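Local coordinates for protein chorismatase (Streptomyces hygroscopicus, PDB 4BPS) that hydrolyses chorismate to a dihydroxycyclohexadiene carboxylic acid and pyruvate, supplying a building block for the immunosuppressants FK506 and FK520, at residues H256-M270 / R332-A344. Residues are numbered along the deposited sequence; the frame is centred on the assembly and turned at random. Where two conformers were deposited one is given.
With 3EB (3-(2-carboxyethyl)benzoic acid), chain B.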
loop_
_atom_site.group_PDB
_atom_site.type_symbol
_atom_site.label_atom_id
_atom_site.label_comp_id
_atom_site.label_asym_id
_atom_site.label_seq_id
_atom_site.Cartn_x
_atom_site.Cartn_y
_atom_site.Cartn_z
ATOM N N HIS A 256 -10.851 -19.486 -8.832
ATOM C CA HIS A 256 -9.620 -20.239 -8.681
ATOM C C HIS A 256 -8.999 -20.526 -10.043
ATOM O O HIS A 256 -9.673 -21.005 -10.958
ATOM C CB HIS A 256 -9.914 -21.563 -7.945
ATOM C CG HIS A 256 -8.693 -22.232 -7.420
ATOM N ND1 HIS A 256 -7.912 -23.077 -8.186
ATOM C CD2 HIS A 256 -8.138 -22.213 -6.186
ATOM C CE1 HIS A 256 -6.913 -23.529 -7.444
ATOM N NE2 HIS A 256 -7.030 -23.024 -6.227
ATOM N N GLY A 257 -7.707 -20.262 -10.174
ATOM C CA GLY A 257 -6.987 -20.598 -11.394
ATOM C C GLY A 257 -7.352 -19.754 -12.597
ATOM O O GLY A 257 -6.858 -20.035 -13.690
ATOM N N ASP A 258 -8.161 -18.702 -12.412
ATOM C CA ASP A 258 -8.749 -17.947 -13.522
ATOM C C ASP A 258 -8.374 -16.470 -13.331
ATOM O O ASP A 258 -9.070 -15.731 -12.648
ATOM C CB ASP A 258 -10.266 -18.185 -13.484
ATOM C CG ASP A 258 -11.068 -17.239 -14.349
ATOM O OD1 ASP A 258 -10.504 -16.600 -15.269
ATOM O OD2 ASP A 258 -12.309 -17.172 -14.129
ATOM N N VAL A 259 -7.246 -16.055 -13.905
ATOM C CA VAL A 259 -6.748 -14.717 -13.613
ATOM C C VAL A 259 -7.678 -13.656 -14.190
ATOM O O VAL A 259 -7.801 -12.562 -13.622
ATOM C CB VAL A 259 -5.304 -14.522 -14.094
ATOM C CG1 VAL A 259 -5.207 -14.452 -15.624
ATOM C CG2 VAL A 259 -4.699 -13.306 -13.439
ATOM N N THR A 260 -8.314 -13.944 -15.319
ATOM C CA THR A 260 -9.250 -12.988 -15.897
ATOM C C THR A 260 -10.418 -12.743 -14.931
ATOM O O THR A 260 -10.767 -11.597 -14.632
ATOM C CB THR A 260 -9.760 -13.495 -17.246
ATOM O OG1 THR A 260 -8.673 -13.509 -18.161
ATOM C CG2 THR A 260 -10.861 -12.591 -17.805
ATOM N N GLY A 261 -11.029 -13.826 -14.444
ATOM C CA GLY A 261 -12.128 -13.694 -13.509
ATOM C C GLY A 261 -11.724 -13.006 -12.209
ATOM O O GLY A 261 -12.430 -12.127 -11.702
ATOM N N GLN A 262 -10.552 -13.362 -11.665
ATOM C CA GLN A 262 -10.072 -12.681 -10.464
ATOM C C GLN A 262 -9.862 -11.201 -10.729
ATOM O O GLN A 262 -10.180 -10.370 -9.875
ATOM C CB GLN A 262 -8.795 -13.297 -9.897
ATOM C CG GLN A 262 -9.020 -14.680 -9.284
ATOM C CD GLN A 262 -7.847 -15.141 -8.461
ATOM O OE1 GLN A 262 -6.911 -14.392 -8.157
ATOM N NE2 GLN A 262 -7.877 -16.395 -8.075
ATOM N N CYS A 263 -9.311 -10.852 -11.894
ATOM C CA CYS A 263 -9.045 -9.445 -12.195
ATOM C C CYS A 263 -10.385 -8.682 -12.319
ATOM O O CYS A 263 -10.512 -7.553 -11.820
ATOM C CB CYS A 263 -8.239 -9.356 -13.478
ATOM S SG CYS A 263 -7.593 -7.688 -13.809
ATOM N N GLU A 264 -11.379 -9.306 -12.969
ATOM C CA GLU A 264 -12.694 -8.668 -13.094
ATOM C C GLU A 264 -13.324 -8.432 -11.713
ATOM O O GLU A 264 -13.891 -7.364 -11.468
ATOM C CB GLU A 264 -13.611 -9.506 -13.973
ATOM C CG GLU A 264 -13.185 -9.587 -15.443
ATOM C CD GLU A 264 -13.479 -8.336 -16.270
ATOM O OE1 GLU A 264 -13.972 -7.346 -15.721
ATOM O OE2 GLU A 264 -13.190 -8.343 -17.484
ATOM N N VAL A 265 -13.242 -9.417 -10.815
ATOM C CA VAL A 265 -13.802 -9.250 -9.483
ATOM C C VAL A 265 -13.008 -8.228 -8.665
ATOM O O VAL A 265 -13.578 -7.457 -7.899
ATOM C CB VAL A 265 -13.926 -10.603 -8.748
ATOM C CG1 VAL A 265 -14.309 -10.402 -7.284
ATOM C CG2 VAL A 265 -14.978 -11.458 -9.460
ATOM N N ALA A 266 -11.680 -8.210 -8.807
ATOM C CA ALA A 266 -10.871 -7.200 -8.131
ATOM C C ALA A 266 -11.325 -5.807 -8.552
ATOM O O ALA A 266 -11.506 -4.910 -7.722
ATOM C CB ALA A 266 -9.391 -7.408 -8.439
ATOM N N LEU A 267 -11.493 -5.597 -9.858
ATOM C CA LEU A 267 -11.952 -4.306 -10.361
ATOM C C LEU A 267 -13.380 -4.014 -9.881
ATOM O O LEU A 267 -13.694 -2.879 -9.548
ATOM C CB LEU A 267 -11.835 -4.281 -11.878
ATOM C CG LEU A 267 -10.395 -4.222 -12.403
ATOM C CD1 LEU A 267 -10.373 -4.545 -13.909
ATOM C CD2 LEU A 267 -9.786 -2.872 -12.135
ATOM N N ASP A 268 -14.249 -5.035 -9.871
ATOM C CA ASP A 268 -15.591 -4.860 -9.314
ATOM C C ASP A 268 -15.526 -4.418 -7.854
ATOM O O ASP A 268 -16.298 -3.555 -7.428
ATOM C CB ASP A 268 -16.408 -6.157 -9.351
ATOM C CG ASP A 268 -16.788 -6.623 -10.733
ATOM O OD1 ASP A 268 -16.681 -5.864 -11.712
ATOM O OD2 ASP A 268 -17.220 -7.806 -10.802
ATOM N N ASN A 269 -14.632 -5.032 -7.074
ATOM C CA ASN A 269 -14.507 -4.669 -5.665
ATOM C C ASN A 269 -14.018 -3.227 -5.529
ATOM O O ASN A 269 -14.519 -2.452 -4.691
ATOM C CB ASN A 269 -13.538 -5.610 -4.959
ATOM C CG ASN A 269 -14.203 -6.920 -4.520
ATOM O OD1 ASN A 269 -15.375 -6.932 -4.150
ATOM N ND2 ASN A 269 -13.425 -8.006 -4.471
HETATM N N MSE A 270 -13.057 -2.820 -6.358
HETATM C CA MSE A 270 -12.585 -1.447 -6.331
HETATM C C MSE A 270 -13.732 -0.485 -6.661
HETATM O O MSE A 270 -13.895 0.538 -5.993
HETATM C CB MSE A 270 -11.428 -1.308 -7.324
HETATM C CG MSE A 270 -10.921 0.105 -7.494
HETATM SE SE MSE A 270 -9.342 0.226 -8.637
HETATM C CE MSE A 270 -7.974 -0.181 -7.313
ATOM N N ARG A 332 -2.042 -14.594 -0.699
ATOM C CA ARG A 332 -2.429 -16.015 -0.729
ATOM C C ARG A 332 -1.926 -16.620 -2.019
ATOM O O ARG A 332 -2.035 -15.993 -3.079
ATOM C CB ARG A 332 -3.946 -16.210 -0.733
ATOM C CG ARG A 332 -4.662 -15.574 0.412
ATOM C CD ARG A 332 -6.147 -15.745 0.264
ATOM N NE ARG A 332 -6.834 -15.062 1.346
ATOM C CZ ARG A 332 -8.149 -14.924 1.417
ATOM N NH1 ARG A 332 -8.964 -15.370 0.438
ATOM N NH2 ARG A 332 -8.663 -14.308 2.467
ATOM N N GLU A 333 -1.430 -17.856 -1.953
ATOM C CA GLU A 333 -0.967 -18.567 -3.139
ATOM C C GLU A 333 -2.045 -18.598 -4.233
ATOM O O GLU A 333 -1.703 -18.451 -5.410
ATOM C CB GLU A 333 -0.521 -20.003 -2.804
ATOM C CG GLU A 333 -0.018 -20.824 -4.016
ATOM C CD GLU A 333 1.367 -20.404 -4.510
ATOM O OE1 GLU A 333 2.174 -19.825 -3.733
ATOM O OE2 GLU A 333 1.661 -20.663 -5.698
ATOM N N ASP A 334 -3.321 -18.762 -3.849
ATOM C CA ASP A 334 -4.371 -18.862 -4.864
ATOM C C ASP A 334 -4.902 -17.536 -5.408
ATOM O O ASP A 334 -5.764 -17.548 -6.291
ATOM C CB ASP A 334 -5.527 -19.768 -4.404
ATOM C CG ASP A 334 -6.315 -19.225 -3.225
ATOM O OD1 ASP A 334 -6.197 -18.031 -2.871
ATOM O OD2 ASP A 334 -7.133 -20.019 -2.691
ATOM N N LEU A 335 -4.368 -16.420 -4.924
ATOM C CA LEU A 335 -4.649 -15.128 -5.535
ATOM C C LEU A 335 -3.619 -14.879 -6.621
ATOM O O LEU A 335 -2.413 -15.060 -6.409
ATOM C CB LEU A 335 -4.660 -14.010 -4.488
ATOM C CG LEU A 335 -5.793 -14.128 -3.457
ATOM C CD1 LEU A 335 -5.601 -13.094 -2.351
ATOM C CD2 LEU A 335 -7.183 -13.993 -4.106
ATOM N N LEU A 336 -4.111 -14.442 -7.776
ATOM C CA LEU A 336 -3.317 -14.373 -8.990
ATOM C C LEU A 336 -3.034 -12.954 -9.461
ATOM O O LEU A 336 -2.196 -12.741 -10.350
ATOM C CB LEU A 336 -4.062 -15.115 -10.106
ATOM C CG LEU A 336 -4.440 -16.564 -9.769
ATOM C CD1 LEU A 336 -5.317 -17.157 -10.857
ATOM C CD2 LEU A 336 -3.199 -17.402 -9.547
ATOM N N VAL A 337 -3.771 -11.984 -8.905
ATOM C CA VAL A 337 -3.707 -10.600 -9.357
ATOM C C VAL A 337 -4.290 -9.709 -8.275
ATOM O O VAL A 337 -5.223 -10.119 -7.562
ATOM C CB VAL A 337 -4.492 -10.426 -10.685
ATOM C CG1 VAL A 337 -5.969 -10.904 -10.578
ATOM C CG2 VAL A 337 -4.414 -8.965 -11.188
ATOM N N GLU A 338 -3.747 -8.500 -8.121
ATOM C CA GLU A 338 -4.374 -7.491 -7.280
ATOM C C GLU A 338 -4.119 -6.116 -7.888
ATOM O O GLU A 338 -3.149 -5.933 -8.632
ATOM C CB GLU A 338 -3.789 -7.459 -5.880
ATOM C CG GLU A 338 -4.212 -8.587 -5.022
ATOM C CD GLU A 338 -3.739 -8.383 -3.603
ATOM O OE1 GLU A 338 -2.689 -7.695 -3.412
ATOM O OE2 GLU A 338 -4.375 -8.889 -2.671
ATOM N N ILE A 339 -4.975 -5.159 -7.549
ATOM C CA ILE A 339 -4.872 -3.813 -8.064
ATOM C C ILE A 339 -5.043 -2.816 -6.920
ATOM O O ILE A 339 -5.972 -2.953 -6.119
ATOM C CB ILE A 339 -5.947 -3.542 -9.132
ATOM C CG1 ILE A 339 -5.939 -4.623 -10.213
ATOM C CG2 ILE A 339 -5.751 -2.162 -9.759
ATOM C CD1 ILE A 339 -7.088 -5.559 -10.154
ATOM N N GLU A 340 -4.154 -1.816 -6.852
ATOM C CA GLU A 340 -4.321 -0.685 -5.957
ATOM C C GLU A 340 -4.348 0.594 -6.799
ATOM O O GLU A 340 -3.941 0.607 -7.961
ATOM C CB GLU A 340 -3.174 -0.609 -4.929
ATOM C CG GLU A 340 -1.819 -0.344 -5.541
ATOM C CD GLU A 340 -0.719 -0.230 -4.498
ATOM O OE1 GLU A 340 -0.444 -1.230 -3.803
ATOM O OE2 GLU A 340 -0.113 0.878 -4.364
ATOM N N GLY A 341 -4.744 1.705 -6.186
ATOM C CA GLY A 341 -4.701 2.978 -6.862
ATOM C C GLY A 341 -5.302 4.055 -5.966
ATOM O O GLY A 341 -5.585 3.821 -4.793
HETATM N N MSE A 342 -5.558 5.230 -6.538
HETATM C CA MSE A 342 -6.098 6.338 -5.740
HETATM C C MSE A 342 -6.939 7.246 -6.616
HETATM O O MSE A 342 -6.835 7.236 -7.847
HETATM C CB MSE A 342 -4.980 7.135 -5.051
HETATM C CG MSE A 342 -4.032 7.840 -5.995
HETATM SE SE MSE A 342 -2.798 9.029 -5.051
HETATM C CE MSE A 342 -4.025 10.486 -4.823
ATOM N N VAL A 343 -7.786 8.037 -5.973
ATOM C CA VAL A 343 -8.477 9.127 -6.640
ATOM C C VAL A 343 -7.975 10.431 -6.027
ATOM O O VAL A 343 -8.119 10.668 -4.827
ATOM C CB VAL A 343 -10.005 9.022 -6.479
ATOM C CG1 VAL A 343 -10.708 10.124 -7.277
ATOM C CG2 VAL A 343 -10.488 7.670 -6.965
ATOM N N ALA A 344 -7.336 11.251 -6.864
ATOM C CA ALA A 344 -6.767 12.522 -6.414
ATOM C C ALA A 344 -7.845 13.593 -6.249
ATOM O O ALA A 344 -7.566 14.624 -5.606
ATOM C CB ALA A 344 -5.739 12.997 -7.410
ATOM O OXT ALA A 344 -8.979 13.437 -6.752
HETATM C C 3EB B . -7.173 -9.574 0.947
HETATM O O 3EB B . -7.072 -10.109 2.057
HETATM C CA 3EB B . -6.105 -9.706 -0.102
HETATM O OAB 3EB B . -1.993 -7.859 4.585
HETATM O OAD 3EB B . -1.730 -5.682 4.248
HETATM C CAE 3EB B . -4.843 -7.006 0.528
HETATM C CAF 3EB B . -4.467 -5.776 1.056
HETATM C CAG 3EB B . -4.348 -8.191 1.072
HETATM C CAH 3EB B . -3.586 -5.711 2.122
HETATM C CAL 3EB B . -2.204 -6.831 3.908
HETATM C CAM 3EB B . -3.477 -8.107 2.159
HETATM C CAN 3EB B . -3.104 -6.879 2.704
HETATM O OXT 3EB B . -8.225 -8.917 0.591
HETATM C C2 3EB B . -4.687 -9.554 0.489
HETATM O O HOH W 1 -6.373 -23.026 -3.578
HETATM O O HOH W 2 -6.030 -19.706 -8.032
HETATM O O HOH W 3 -7.129 -11.890 -6.874
#
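Across this contact the 259-270 part of a longer helix runs over strand 337-343, nearly parallel to it at 25°, the axes of these short segments approaching to 8.0 Å; at its start Val259 CG2 rests on Leu336 CB, 3.8 Å away. Gln262 joins the helix to the loop entering the strand, its amide able to donate and accept at once: NE2 gives an almost straight bond (175°) in the carbonyl plane of Asp334 O, 3.0 Å away, while OE1 accepts from Leu336 N at 2.8 Å. A water bridging OE1 and Val337 O adds a second donor to this buried oxygen. Exchanging the glutamine for a leucine would probably leave Leu336 N and Asp334 O without these partners inside the interface. Further along, Val337 and Ile339 turn apolar branches to the helix. Val337 CG1 sits 3.6 Å from Cys263 N, and Ile339 CD1 presses on Ala266 CB at 3.4 Å, a tight fit that suits a small residue. In one of its two conformers the selenomethionine Met270 brings CE to Ile339. Glu338, the proton acceptor, points from the opposite strand face, OE2 3.2 Å from 3EB CA. Such a helix-backed sheet is characteristic of the YjgF fold, here with the active site across the strand from the helix.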